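Local coordinates for thiosulfate sulfurtransferase YnjE (Escherichia coli K-12, PDB 3IPP), which catalyses the transfer of sulfur from thiosulfate to cyanide, yielding thiocyanate and sulfite, at residues A[183-188]-A[389-394]; A[214-219]-A[368-373]; A[292-297]-A[362-367]; A[315-320]-A[402-407]. One frame throughout, in Å; residues are numbered along the deposited sequence.

Contact 1: residues A[183-188]-A[389-394]; sequences LWNKVS and VYDGGW. With NA (sodium ion), chain G.
A sodium site bridges the second and third rhodanese domains, with W184 and N185 supplying ligands from one and D391 from the other. D391 chelates the metal twice, through its backbone O at 2.3 Å and through OD1. With CG anti to the backbone N (chi1 -159°), the carboxylate lies beside its own carbonyl, so that OD1 and the backbone O can face the same ion. N185 contributes its amide OD1, 2.5 Å from the sodium, while W184 offers only its carbonyl O; water 1 and the carbonyl of T368 complete six ligands. The N185 amide stacks on the D391 carboxylate, their planes 25° apart, and the two OD1 atoms of N185 and D391 are 2.9 Å from each other because they share the metal. The other carboxylate oxygen points back to 183-188: K186 N donates to the syn lone pair of D391 OD2 at 2.8 Å, nearly straight at 164°. Water 1 also joins L183 O to G392 O, and water 2 links N185 ND2 to G392 N. R219 NH1 donates to D391 OD1. With sodium and an arginine on one oxygen and a peptide N-H on the other, the carboxylate is fixed in rotation and probably stays ionised.

Contact 2: residues A[214-219]-A[368-373]; sequences VYAAAR and TGWRAS. With NA (sodium ion), chain G; PO4 (phosphate ion), chain C.
Two helices, 214-227 and 370-381, meet near their starts, and their backbones come closest where the CA atoms of R219 and S373 are 5.0 Å apart, a spacing permitted by the small A218 and S373. W370 wedges into the first helix. Its six-membered ring turns an edge to one face of Y215 in a T-shaped stack, centroids 5.4 Å apart and planes at 84°, while A216 CB touches W370 CZ3 at 3.5 Å. Over the face of the five-membered ring lies R219 CG, 4.0 Å from its centroid. R219 bends at chi2 (63°) as it crosses the indole, and T368 O sits over one face of its guanidinium. That group pairs with E179, which also takes W370 NE1, and with D391. A leucine in place of R219 would probably leave the E179 carboxylate without its salt-bridge partner and D391 OD1 with the sodium but no arginine. S373 OG donates to G369 O, 2.7 Å away, and water 3 ties the same hydroxyl to R219 NH1. Beyond W370, phosphate O3 takes T368 OG1 at 2.6 Å and W370 N at 2.7 Å, while the amides of T368 and R371 hold O1 and O2. R371, which probably binds substrate, is paired with E299. Such an anion cradle of backbone amides at a helix start is typical of the active-site loop of rhodanese domains.

Contact 3: residues A[292-297]-A[362-367]; sequences VSIRSW and VSFYCG
Neighbouring parallel strands set V292 beside F364 and S293 beside Y365 through backbone hydrogen bonds: V292 N donates to S363 O at 2.7 Å, V292 O accepts from Y365 N, and I294 N reaches Y365 O at 2.9 Å, with donors nearly along the C=O axis. Apolar contacts fill the face carrying V292 and F364. V292 CB and I294 CD1 each lie 3.8 Å from F364 CD1, meeting the ring obliquely, and V292 CG2 touches V362 CG1; helix 370-381 covers this side through A372, T375 and A379. On the other face the contact is CH-pi. The ring of Y365, with CG between the backbone N and the carbonyl carbon (chi1 75°), swings across to S293, whose CA stands 4.0 Å from the ring centroid, over the face. S293 CB comes within 3.3 Å of Y365 OH, and R295 CD approaches CE2 of the same ring. The polar ends converge on E315, which takes the S293 and Y365 hydroxyls and pairs with R295, which also bonds G314 O. A phenylalanine in place of Y365 would probably keep the ring over S293 but deprive the buried E315 of one donor. R295 also lays CG 3.6 Å from C366 CA, and I294 O is 3.3 Å from C366 CB. The sheet bonds and R295 held by E315 probably help fix the chain at C366, the persulfide-forming cysteine.

Contact 4: residues A[315-320]-A[402-407]; sequences EIAGAR and KNPVAT
Between E315 and A406 the flat groups that meet are peptides, not aromatic rings: A406 N reaches the carbonyl O of E315 at 2.9 Å, tilted 16° from the carbonyl plane, and E315 N returns a bond to A406 O at 2.8 Å. The E315 carboxylate turns away from the 402-407 segment. Its chain bends at chi2 (55°), bringing OE2 back so that I316 N, 2.9 Å away, uses its anti lone pair; the group also takes the hydroxyls of Y365 and S293 and pairs with R295. The paired residues form a short antiparallel ribbon, with E315 and A406 as the hydrogen-bonded pair and I316 and V405 as the non-hydrogen-bonded one. V405 CA adds a C-H...O contact to E315 O at 3.3 Å, and V405 CG1 lies 3.6 Å from that same oxygen of E315. One residue on, A317 N makes a weak bond to P404 O at 3.3 Å. A317 makes the apolar contact: its CB touches P404 CB at 3.9 Å and A406 CB at 4.2 Å. A type II turn from I316 to A319, with G318 at positive phi, then reverses the chain. The ribbon rests on helix 393-397, where W397 packs on I316 and bonds to P404 O while W394 meets V405. Past the turn, R320 enters the edge strand 320-321 of the third domain's parallel sheet.

Contact 3 joins two neighbouring strands of the third domain's parallel sheet, and contact 1 takes up the next strand, 387-390, their centres 13 Å apart. Contact 2 follows strand 361-365 into helix 370-381, its centre 11 Å from those of contacts 1 and 3. Along the chain, contact 3 nests within the loop of contact 2 and contact 2 within that of contact 1, while contact 4 crosses all three. Contacts 1 and 2 share the sodium and bring the second domain against the third. Contact 4, its centre 12 Å from that of contact 3, edges the third domain and brings E315 to Y365, S293 and R295. The cysteine loop lies between a domain interface and a buried charge network.

Contact 1: residues A[183-188]-A[389-394]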
loop_
_atom_site.group_PDB
_atom_site.type_symbol
_atom_site.label_atom_id
_atom_site.label_comp_id
_atom_site.label_asym_id
_atom_site.label_seq_id
_atom_site.Cartn_x
_atom_site.Cartn_y
_atom_site.Cartn_z
ATOM N N LEU A 183 -10.911 13.624 -18.745
ATOM C CA LEU A 183 -11.146 12.314 -18.113
ATOM C C LEU A 183 -10.452 12.062 -16.786
ATOM O O LEU A 183 -10.630 11.002 -16.216
ATOM C CB LEU A 183 -10.743 11.208 -19.072
ATOM C CG LEU A 183 -11.722 10.784 -20.155
ATOM C CD1 LEU A 183 -10.997 9.740 -21.008
ATOM C CD2 LEU A 183 -13.029 10.212 -19.525
ATOM N N TRP A 184 -9.680 13.029 -16.295
ATOM C CA TRP A 184 -8.811 12.857 -15.144
ATOM C C TRP A 184 -7.822 11.717 -15.366
ATOM O O TRP A 184 -7.512 10.891 -14.487
ATOM C CB TRP A 184 -9.612 12.791 -13.827
ATOM C CG TRP A 184 -10.226 14.140 -13.561
ATOM C CD1 TRP A 184 -11.548 14.469 -13.677
ATOM C CD2 TRP A 184 -9.530 15.377 -13.245
ATOM N NE1 TRP A 184 -11.724 15.819 -13.427
ATOM C CE2 TRP A 184 -10.512 16.397 -13.149
ATOM C CE3 TRP A 184 -8.182 15.716 -13.033
ATOM C CZ2 TRP A 184 -10.189 17.752 -12.843
ATOM C CZ3 TRP A 184 -7.853 17.073 -12.719
ATOM C CH2 TRP A 184 -8.861 18.064 -12.622
ATOM N N ASN A 185 -7.375 11.653 -16.600
ATOM C CA ASN A 185 -6.305 10.774 -16.964
ATOM C C ASN A 185 -5.017 11.567 -16.880
ATOM O O ASN A 185 -5.048 12.795 -16.835
ATOM C CB ASN A 185 -6.540 10.184 -18.364
ATOM C CG ASN A 185 -7.393 8.933 -18.320
ATOM O OD1 ASN A 185 -7.838 8.522 -17.257
ATOM N ND2 ASN A 185 -7.624 8.315 -19.476
ATOM N N LYS A 186 -3.893 10.858 -16.848
ATOM C CA LYS A 186 -2.600 11.518 -16.768
ATOM C C LYS A 186 -2.439 12.445 -17.970
ATOM O O LYS A 186 -2.975 12.186 -19.036
ATOM C CB LYS A 186 -1.465 10.505 -16.712
ATOM C CG LYS A 186 -1.299 9.725 -17.965
ATOM C CD LYS A 186 -0.161 8.744 -17.849
ATOM C CE LYS A 186 -0.348 7.621 -18.918
ATOM N NZ LYS A 186 -0.303 8.088 -20.359
ATOM N N VAL A 187 -1.688 13.515 -17.771
ATOM C CA VAL A 187 -1.326 14.435 -18.818
ATOM C C VAL A 187 -0.331 13.763 -19.797
ATOM O O VAL A 187 0.105 12.606 -19.589
ATOM C CB VAL A 187 -0.764 15.749 -18.197
ATOM C CG1 VAL A 187 -1.804 16.417 -17.249
ATOM C CG2 VAL A 187 0.573 15.491 -17.451
ATOM N N SER A 188 0.023 14.488 -20.854
ATOM C CA SER A 188 0.789 13.943 -21.943
ATOM C C SER A 188 2.248 13.724 -21.541
ATOM O O SER A 188 2.781 14.402 -20.638
ATOM C CB SER A 188 0.700 14.892 -23.150
ATOM O OG SER A 188 1.601 15.977 -23.021
ATOM N N VAL A 389 -2.317 0.230 -14.112
ATOM C CA VAL A 389 -3.548 0.937 -13.768
ATOM C C VAL A 389 -4.304 1.257 -15.034
ATOM O O VAL A 389 -3.726 1.706 -16.014
ATOM C CB VAL A 389 -3.245 2.222 -12.987
ATOM C CG1 VAL A 389 -4.497 3.106 -12.873
ATOM C CG2 VAL A 389 -2.663 1.852 -11.627
ATOM N N TYR A 390 -5.601 0.966 -15.020
ATOM C CA TYR A 390 -6.462 1.364 -16.107
ATOM C C TYR A 390 -7.011 2.751 -15.773
ATOM O O TYR A 390 -7.979 2.895 -15.053
ATOM C CB TYR A 390 -7.539 0.329 -16.402
ATOM C CG TYR A 390 -8.710 0.932 -17.113
ATOM C CD1 TYR A 390 -8.518 1.776 -18.223
ATOM C CD2 TYR A 390 -10.020 0.689 -16.670
ATOM C CE1 TYR A 390 -9.616 2.372 -18.876
ATOM C CE2 TYR A 390 -11.144 1.275 -17.332
ATOM C CZ TYR A 390 -10.918 2.111 -18.427
ATOM O OH TYR A 390 -11.972 2.715 -19.055
ATOM N N ASP A 391 -6.340 3.757 -16.311
ATOM C CA ASP A 391 -6.522 5.150 -15.960
ATOM C C ASP A 391 -7.973 5.625 -15.970
ATOM O O ASP A 391 -8.493 6.185 -14.969
ATOM C CB ASP A 391 -5.612 5.993 -16.889
ATOM C CG ASP A 391 -5.309 7.377 -16.345
ATOM O OD1 ASP A 391 -5.830 7.777 -15.279
ATOM O OD2 ASP A 391 -4.521 8.093 -16.987
ATOM N N GLY A 392 -8.632 5.458 -17.108
ATOM C CA GLY A 392 -10.018 5.897 -17.288
ATOM C C GLY A 392 -11.042 5.429 -16.259
ATOM O O GLY A 392 -11.990 6.183 -15.936
ATOM N N GLY A 393 -10.905 4.193 -15.778
ATOM C CA GLY A 393 -11.738 3.705 -14.669
ATOM C C GLY A 393 -13.219 3.795 -14.999
ATOM O O GLY A 393 -13.598 3.790 -16.177
ATOM N N TRP A 394 -14.065 3.885 -13.978
ATOM C CA TRP A 394 -15.508 3.869 -14.170
ATOM C C TRP A 394 -15.958 5.123 -14.887
ATOM O O TRP A 394 -16.931 5.124 -15.601
ATOM C CB TRP A 394 -16.212 3.739 -12.828
ATOM C CG TRP A 394 -17.706 3.865 -12.901
ATOM C CD1 TRP A 394 -18.460 4.890 -12.426
ATOM C CD2 TRP A 394 -18.630 2.955 -13.547
ATOM N NE1 TRP A 394 -19.786 4.671 -12.702
ATOM C CE2 TRP A 394 -19.927 3.495 -13.378
ATOM C CE3 TRP A 394 -18.481 1.736 -14.252
ATOM C CZ2 TRP A 394 -21.070 2.888 -13.902
ATOM C CZ3 TRP A 394 -19.630 1.095 -14.725
ATOM C CH2 TRP A 394 -20.901 1.684 -14.570
HETATM NA NA NA G . -8.180 8.498 -14.765
HETATM O O HOH W 1 -10.484 8.521 -15.101
HETATM O O HOH W 2 -7.870 5.254 -19.998
#

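Contact 2: residues A[214-219]-A[368-373]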
loop_
_atom_site.group_PDB
_atom_site.type_symbol
_atom_site.label_atom_id
_atom_site.label_comp_id
_atom_site.label_asym_id
_atom_site.label_seq_id
_atom_site.Cartn_x
_atom_site.Cartn_y
_atom_site.Cartn_z
ATOM N N VAL A 214 -2.386 8.625 1.458
ATOM C CA VAL A 214 -1.499 7.742 0.720
ATOM C C VAL A 214 -1.815 7.767 -0.795
ATOM O O VAL A 214 -0.908 7.891 -1.615
ATOM C CB VAL A 214 -1.504 6.324 1.366
ATOM C CG1 VAL A 214 -1.088 5.277 0.392
ATOM C CG2 VAL A 214 -0.584 6.317 2.680
ATOM N N TYR A 215 -3.082 7.721 -1.179
ATOM C CA TYR A 215 -3.374 7.595 -2.590
ATOM C C TYR A 215 -2.975 8.803 -3.504
ATOM O O TYR A 215 -2.666 8.586 -4.681
ATOM C CB TYR A 215 -4.796 7.046 -2.837
ATOM C CG TYR A 215 -5.930 7.908 -2.396
ATOM C CD1 TYR A 215 -7.221 7.483 -2.589
ATOM C CD2 TYR A 215 -5.731 9.176 -1.825
ATOM C CE1 TYR A 215 -8.293 8.251 -2.220
ATOM C CE2 TYR A 215 -6.828 9.959 -1.439
ATOM C CZ TYR A 215 -8.098 9.476 -1.648
ATOM O OH TYR A 215 -9.196 10.178 -1.286
ATOM N N ALA A 216 -2.916 10.028 -2.965
ATOM C CA ALA A 216 -2.457 11.137 -3.756
ATOM C C ALA A 216 -0.996 10.885 -4.113
ATOM O O ALA A 216 -0.562 11.063 -5.254
ATOM C CB ALA A 216 -2.586 12.407 -2.982
ATOM N N ALA A 217 -0.236 10.445 -3.127
ATOM C CA ALA A 217 1.161 10.202 -3.362
ATOM C C ALA A 217 1.309 9.030 -4.311
ATOM O O ALA A 217 2.123 9.096 -5.225
ATOM C CB ALA A 217 1.887 9.945 -2.046
ATOM N N ALA A 218 0.543 7.956 -4.099
ATOM C CA ALA A 218 0.592 6.785 -5.006
ATOM C C ALA A 218 0.271 7.141 -6.470
ATOM O O ALA A 218 0.867 6.593 -7.392
ATOM C CB ALA A 218 -0.344 5.643 -4.523
ATOM N N ARG A 219 -0.676 8.049 -6.664
ATOM C CA ARG A 219 -1.103 8.436 -7.985
ATOM C C ARG A 219 0.080 9.041 -8.738
ATOM O O ARG A 219 0.398 8.629 -9.856
ATOM C CB ARG A 219 -2.249 9.441 -7.900
ATOM C CG ARG A 219 -2.604 10.080 -9.243
ATOM C CD ARG A 219 -3.130 9.058 -10.303
ATOM N NE ARG A 219 -3.806 9.767 -11.382
ATOM C CZ ARG A 219 -4.280 9.225 -12.510
ATOM N NH1 ARG A 219 -4.167 7.916 -12.778
ATOM N NH2 ARG A 219 -4.886 10.020 -13.378
ATOM N N THR A 368 -11.248 7.492 -10.791
ATOM C CA THR A 368 -10.338 8.051 -11.771
ATOM C C THR A 368 -8.902 7.603 -11.637
ATOM O O THR A 368 -8.038 8.054 -12.394
ATOM C CB THR A 368 -10.415 9.587 -11.819
ATOM O OG1 THR A 368 -9.886 10.133 -10.597
ATOM C CG2 THR A 368 -11.868 10.063 -12.059
ATOM N N GLY A 369 -8.612 6.726 -10.685
ATOM C CA GLY A 369 -7.287 6.099 -10.657
ATOM C C GLY A 369 -6.449 6.249 -9.404
ATOM O O GLY A 369 -5.431 5.568 -9.265
ATOM N N TRP A 370 -6.860 7.115 -8.479
ATOM C CA TRP A 370 -6.093 7.318 -7.223
ATOM C C TRP A 370 -6.105 6.090 -6.304
ATOM O O TRP A 370 -5.030 5.583 -5.923
ATOM C CB TRP A 370 -6.589 8.523 -6.443
ATOM C CG TRP A 370 -6.263 9.885 -6.990
ATOM C CD1 TRP A 370 -6.176 10.266 -8.305
ATOM C CD2 TRP A 370 -6.045 11.072 -6.215
ATOM N NE1 TRP A 370 -5.916 11.603 -8.392
ATOM C CE2 TRP A 370 -5.840 12.128 -7.125
ATOM C CE3 TRP A 370 -6.039 11.346 -4.836
ATOM C CZ2 TRP A 370 -5.598 13.438 -6.705
ATOM C CZ3 TRP A 370 -5.797 12.649 -4.409
ATOM C CH2 TRP A 370 -5.570 13.680 -5.339
ATOM N N ARG A 371 -7.290 5.602 -5.959
ATOM C CA ARG A 371 -7.388 4.358 -5.198
ATOM C C ARG A 371 -6.631 3.197 -5.848
ATOM O O ARG A 371 -5.905 2.470 -5.146
ATOM C CB ARG A 371 -8.832 3.953 -4.953
ATOM C CG ARG A 371 -9.533 4.826 -3.909
ATOM C CD ARG A 371 -10.994 4.413 -3.713
ATOM N NE ARG A 371 -11.798 4.862 -4.846
ATOM C CZ ARG A 371 -13.076 4.538 -5.066
ATOM N NH1 ARG A 371 -13.788 3.760 -4.206
ATOM N NH2 ARG A 371 -13.659 5.009 -6.163
ATOM N N ALA A 372 -6.756 3.042 -7.170
ATOM C CA ALA A 372 -6.031 1.996 -7.917
ATOM C C ALA A 372 -4.489 2.167 -7.908
ATOM O O ALA A 372 -3.717 1.162 -7.906
ATOM C CB ALA A 372 -6.567 1.896 -9.369
ATOM N N SER A 373 -4.040 3.422 -7.948
ATOM C CA SER A 373 -2.611 3.723 -7.857
ATOM C C SER A 373 -2.057 3.223 -6.533
ATOM O O SER A 373 -0.978 2.620 -6.484
ATOM C CB SER A 373 -2.359 5.243 -7.992
ATOM O OG SER A 373 -2.711 5.688 -9.304
HETATM NA NA NA G . -8.180 8.498 -14.765
HETATM P P PO4 C . -10.124 8.458 -7.400
HETATM O O1 PO4 C . -11.526 8.458 -7.935
HETATM O O2 PO4 C . -9.832 7.175 -6.628
HETATM O O3 PO4 C . -9.191 8.552 -8.592
HETATM O O4 PO4 C . -10.045 9.689 -6.503
HETATM O O HOH W 3 -2.054 5.971 -11.943
HETATM O O HOH W 1 -10.484 8.521 -15.101
#

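Contact 3: residues A[292-297]-A[362-367]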
loop_
_atom_site.group_PDB
_atom_site.type_symbol
_atom_site.label_atom_id
_atom_site.label_comp_id
_atom_site.label_asym_id
_atom_site.label_seq_id
_atom_site.Cartn_x
_atom_site.Cartn_y
_atom_site.Cartn_z
ATOM N N VAL A 292 -9.252 -5.305 -12.070
ATOM C CA VAL A 292 -9.610 -5.229 -10.663
ATOM C C VAL A 292 -10.236 -3.908 -10.225
ATOM O O VAL A 292 -9.636 -2.800 -10.355
ATOM C CB VAL A 292 -8.364 -5.497 -9.796
ATOM C CG1 VAL A 292 -8.757 -5.523 -8.345
ATOM C CG2 VAL A 292 -7.714 -6.819 -10.193
ATOM N N SER A 293 -11.438 -4.011 -9.686
ATOM C CA SER A 293 -12.143 -2.854 -9.237
ATOM C C SER A 293 -11.745 -2.605 -7.805
ATOM O O SER A 293 -12.027 -3.432 -6.904
ATOM C CB SER A 293 -13.638 -3.064 -9.290
ATOM O OG SER A 293 -14.322 -1.977 -8.625
ATOM N N ILE A 294 -11.083 -1.462 -7.607
ATOM C CA ILE A 294 -10.756 -0.941 -6.281
ATOM C C ILE A 294 -11.781 0.123 -5.944
ATOM O O ILE A 294 -11.447 1.298 -5.859
ATOM C CB ILE A 294 -9.363 -0.356 -6.241
ATOM C CG1 ILE A 294 -8.354 -1.381 -6.793
ATOM C CG2 ILE A 294 -8.979 0.025 -4.798
ATOM C CD1 ILE A 294 -8.278 -2.707 -5.991
ATOM N N ARG A 295 -13.041 -0.302 -5.791
ATOM C CA ARG A 295 -14.161 0.562 -5.472
ATOM C C ARG A 295 -14.921 -0.042 -4.267
ATOM O O ARG A 295 -14.863 -1.268 -4.009
ATOM C CB ARG A 295 -15.072 0.641 -6.696
ATOM C CG ARG A 295 -14.380 1.356 -7.925
ATOM C CD ARG A 295 -15.279 1.336 -9.169
ATOM N NE ARG A 295 -16.363 2.304 -9.006
ATOM C CZ ARG A 295 -17.565 2.190 -9.531
ATOM N NH1 ARG A 295 -17.861 1.124 -10.228
ATOM N NH2 ARG A 295 -18.478 3.132 -9.332
ATOM N N SER A 296 -15.630 0.792 -3.524
ATOM C CA SER A 296 -16.396 0.298 -2.450
ATOM C C SER A 296 -17.485 -0.594 -2.914
ATOM O O SER A 296 -17.820 -0.631 -4.065
ATOM C CB SER A 296 -16.980 1.429 -1.588
ATOM O OG SER A 296 -17.912 2.178 -2.302
ATOM N N TRP A 297 -18.078 -1.280 -1.955
ATOM C CA TRP A 297 -19.037 -2.296 -2.222
ATOM C C TRP A 297 -20.325 -1.641 -2.747
ATOM O O TRP A 297 -20.928 -2.173 -3.692
ATOM C CB TRP A 297 -19.251 -3.167 -0.992
ATOM C CG TRP A 297 -20.443 -4.112 -1.067
ATOM C CD1 TRP A 297 -21.647 -3.964 -0.426
ATOM C CD2 TRP A 297 -20.525 -5.357 -1.795
ATOM N NE1 TRP A 297 -22.457 -5.060 -0.678
ATOM C CE2 TRP A 297 -21.802 -5.918 -1.523
ATOM C CE3 TRP A 297 -19.630 -6.068 -2.626
ATOM C CZ2 TRP A 297 -22.232 -7.150 -2.080
ATOM C CZ3 TRP A 297 -20.058 -7.311 -3.204
ATOM C CH2 TRP A 297 -21.345 -7.836 -2.900
ATOM N N VAL A 362 -2.594 -8.111 -14.446
ATOM C CA VAL A 362 -3.527 -7.515 -13.482
ATOM C C VAL A 362 -3.502 -6.005 -13.610
ATOM O O VAL A 362 -2.428 -5.366 -13.540
ATOM C CB VAL A 362 -3.067 -7.859 -12.008
ATOM C CG1 VAL A 362 -3.964 -7.165 -10.923
ATOM C CG2 VAL A 362 -2.991 -9.387 -11.822
ATOM N N SER A 363 -4.680 -5.426 -13.768
ATOM C CA SER A 363 -4.793 -3.997 -13.881
ATOM C C SER A 363 -5.864 -3.533 -12.915
ATOM O O SER A 363 -6.965 -4.169 -12.841
ATOM C CB SER A 363 -5.166 -3.577 -15.311
ATOM O OG SER A 363 -4.975 -2.181 -15.475
ATOM N N PHE A 364 -5.530 -2.460 -12.165
ATOM C CA PHE A 364 -6.400 -1.888 -11.151
ATOM C C PHE A 364 -7.078 -0.641 -11.705
ATOM O O PHE A 364 -6.424 0.156 -12.400
ATOM C CB PHE A 364 -5.581 -1.496 -9.896
ATOM C CG PHE A 364 -4.820 -2.645 -9.281
ATOM C CD1 PHE A 364 -5.463 -3.543 -8.424
ATOM C CD2 PHE A 364 -3.469 -2.835 -9.567
ATOM C CE1 PHE A 364 -4.800 -4.632 -7.854
ATOM C CE2 PHE A 364 -2.755 -3.924 -9.000
ATOM C CZ PHE A 364 -3.417 -4.834 -8.143
ATOM N N TYR A 365 -8.348 -0.418 -11.359
ATOM C CA TYR A 365 -8.988 0.857 -11.669
ATOM C C TYR A 365 -9.966 1.198 -10.557
ATOM O O TYR A 365 -10.258 0.355 -9.745
ATOM C CB TYR A 365 -9.759 0.741 -13.002
ATOM C CG TYR A 365 -11.039 -0.043 -12.859
ATOM C CD1 TYR A 365 -11.039 -1.418 -12.960
ATOM C CD2 TYR A 365 -12.236 0.603 -12.545
ATOM C CE1 TYR A 365 -12.233 -2.153 -12.769
ATOM C CE2 TYR A 365 -13.426 -0.099 -12.392
ATOM C CZ TYR A 365 -13.395 -1.462 -12.508
ATOM O OH TYR A 365 -14.534 -2.135 -12.343
ATOM N N CYS A 366 -10.521 2.408 -10.568
ATOM C CA CYS A 366 -11.500 2.831 -9.601
ATOM C C CYS A 366 -12.260 3.930 -10.288
ATOM O O CYS A 366 -12.737 3.745 -11.397
ATOM C CB CYS A 366 -10.835 3.400 -8.340
ATOM S SG CYS A 366 -9.616 4.646 -8.676
ATOM N N GLY A 367 -12.376 5.085 -9.630
ATOM C CA GLY A 367 -13.170 6.205 -10.159
ATOM C C GLY A 367 -12.339 6.861 -11.224
ATOM O O GLY A 367 -12.661 6.785 -12.458
#

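Contact 4: residues A[315-320]-A[402-407]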
loop_
_atom_site.group_PDB
_atom_site.type_symbol
_atom_site.label_atom_id
_atom_site.label_comp_id
_atom_site.label_asym_id
_atom_site.label_seq_id
_atom_site.Cartn_x
_atom_site.Cartn_y
_atom_site.Cartn_z
ATOM N N GLU A 315 -20.999 -1.210 -12.257
ATOM C CA GLU A 315 -19.622 -1.599 -12.329
ATOM C C GLU A 315 -19.258 -2.172 -13.691
ATOM O O GLU A 315 -20.124 -2.699 -14.436
ATOM C CB GLU A 315 -19.398 -2.647 -11.245
ATOM C CG GLU A 315 -17.993 -3.014 -11.028
ATOM C CD GLU A 315 -17.087 -1.825 -10.722
ATOM O OE1 GLU A 315 -16.817 -1.587 -9.532
ATOM O OE2 GLU A 315 -16.614 -1.150 -11.664
ATOM N N ILE A 316 -17.960 -2.132 -14.002
ATOM C CA ILE A 316 -17.442 -2.860 -15.184
ATOM C C ILE A 316 -17.809 -4.363 -15.152
ATOM O O ILE A 316 -17.383 -5.072 -14.207
ATOM C CB ILE A 316 -15.965 -2.684 -15.323
ATOM C CG1 ILE A 316 -15.694 -1.187 -15.564
ATOM C CG2 ILE A 316 -15.434 -3.600 -16.469
ATOM C CD1 ILE A 316 -14.252 -0.872 -15.778
ATOM N N ALA A 317 -18.604 -4.844 -16.133
ATOM C CA ALA A 317 -19.074 -6.236 -16.079
ATOM C C ALA A 317 -17.884 -7.165 -16.163
ATOM O O ALA A 317 -17.101 -7.001 -17.032
ATOM C CB ALA A 317 -20.061 -6.536 -17.164
ATOM N N GLY A 318 -17.714 -8.118 -15.249
ATOM C CA GLY A 318 -16.509 -8.969 -15.278
ATOM C C GLY A 318 -15.269 -8.468 -14.519
ATOM O O GLY A 318 -14.324 -9.212 -14.324
ATOM N N ALA A 319 -15.243 -7.192 -14.120
ATOM C CA ALA A 319 -14.253 -6.720 -13.126
ATOM C C ALA A 319 -14.333 -7.573 -11.850
ATOM O O ALA A 319 -15.433 -7.955 -11.386
ATOM C CB ALA A 319 -14.482 -5.275 -12.819
ATOM N N ARG A 320 -13.173 -7.948 -11.347
ATOM C CA ARG A 320 -13.092 -8.718 -10.120
ATOM C C ARG A 320 -12.873 -7.733 -8.942
ATOM O O ARG A 320 -12.142 -6.740 -9.064
ATOM C CB ARG A 320 -11.959 -9.740 -10.230
ATOM C CG ARG A 320 -12.356 -10.873 -11.166
ATOM C CD ARG A 320 -11.161 -11.728 -11.589
ATOM N NE ARG A 320 -11.642 -12.768 -12.473
ATOM C CZ ARG A 320 -10.905 -13.411 -13.363
ATOM N NH1 ARG A 320 -9.587 -13.148 -13.490
ATOM N NH2 ARG A 320 -11.506 -14.294 -14.167
ATOM N N LYS A 402 -22.792 1.728 -24.389
ATOM C CA LYS A 402 -22.512 0.410 -24.995
ATOM C C LYS A 402 -21.654 -0.536 -24.174
ATOM O O LYS A 402 -21.651 -1.757 -24.416
ATOM C CB LYS A 402 -21.812 0.571 -26.367
ATOM C CG LYS A 402 -22.786 0.736 -27.634
ATOM C CD LYS A 402 -22.079 0.215 -28.939
ATOM C CE LYS A 402 -22.961 0.361 -30.210
ATOM N NZ LYS A 402 -23.468 1.770 -30.382
ATOM N N ASN A 403 -20.837 0.002 -23.269
ATOM C CA ASN A 403 -19.994 -0.877 -22.458
ATOM C C ASN A 403 -20.859 -1.706 -21.491
ATOM O O ASN A 403 -21.788 -1.183 -20.894
ATOM C CB ASN A 403 -18.941 -0.077 -21.718
ATOM C CG ASN A 403 -17.762 0.326 -22.609
ATOM O OD1 ASN A 403 -17.297 1.468 -22.536
ATOM N ND2 ASN A 403 -17.258 -0.615 -23.429
ATOM N N PRO A 404 -20.592 -3.007 -21.390
ATOM C CA PRO A 404 -21.379 -3.847 -20.491
ATOM C C PRO A 404 -21.208 -3.470 -18.994
ATOM O O PRO A 404 -20.105 -3.164 -18.550
ATOM C CB PRO A 404 -20.839 -5.237 -20.767
ATOM C CG PRO A 404 -19.445 -5.000 -21.227
ATOM C CD PRO A 404 -19.556 -3.780 -22.087
ATOM N N VAL A 405 -22.317 -3.422 -18.272
ATOM C CA VAL A 405 -22.330 -2.970 -16.905
ATOM C C VAL A 405 -23.000 -4.070 -16.126
ATOM O O VAL A 405 -23.952 -4.731 -16.634
ATOM C CB VAL A 405 -23.137 -1.676 -16.773
ATOM C CG1 VAL A 405 -23.296 -1.252 -15.312
ATOM C CG2 VAL A 405 -22.504 -0.584 -17.556
ATOM N N ALA A 406 -22.474 -4.295 -14.926
ATOM C CA ALA A 406 -23.065 -5.156 -13.914
ATOM C C ALA A 406 -23.517 -4.295 -12.701
ATOM O O ALA A 406 -22.798 -3.336 -12.335
ATOM C CB ALA A 406 -22.051 -6.145 -13.458
ATOM N N THR A 407 -24.675 -4.661 -12.110
ATOM C CA THR A 407 -25.178 -4.169 -10.862
ATOM C C THR A 407 -25.604 -5.363 -9.990
ATOM O O THR A 407 -25.737 -6.489 -10.483
ATOM C CB THR A 407 -26.442 -3.357 -11.059
ATOM O OG1 THR A 407 -27.441 -4.185 -11.658
ATOM C CG2 THR A 407 -26.242 -2.119 -11.923
#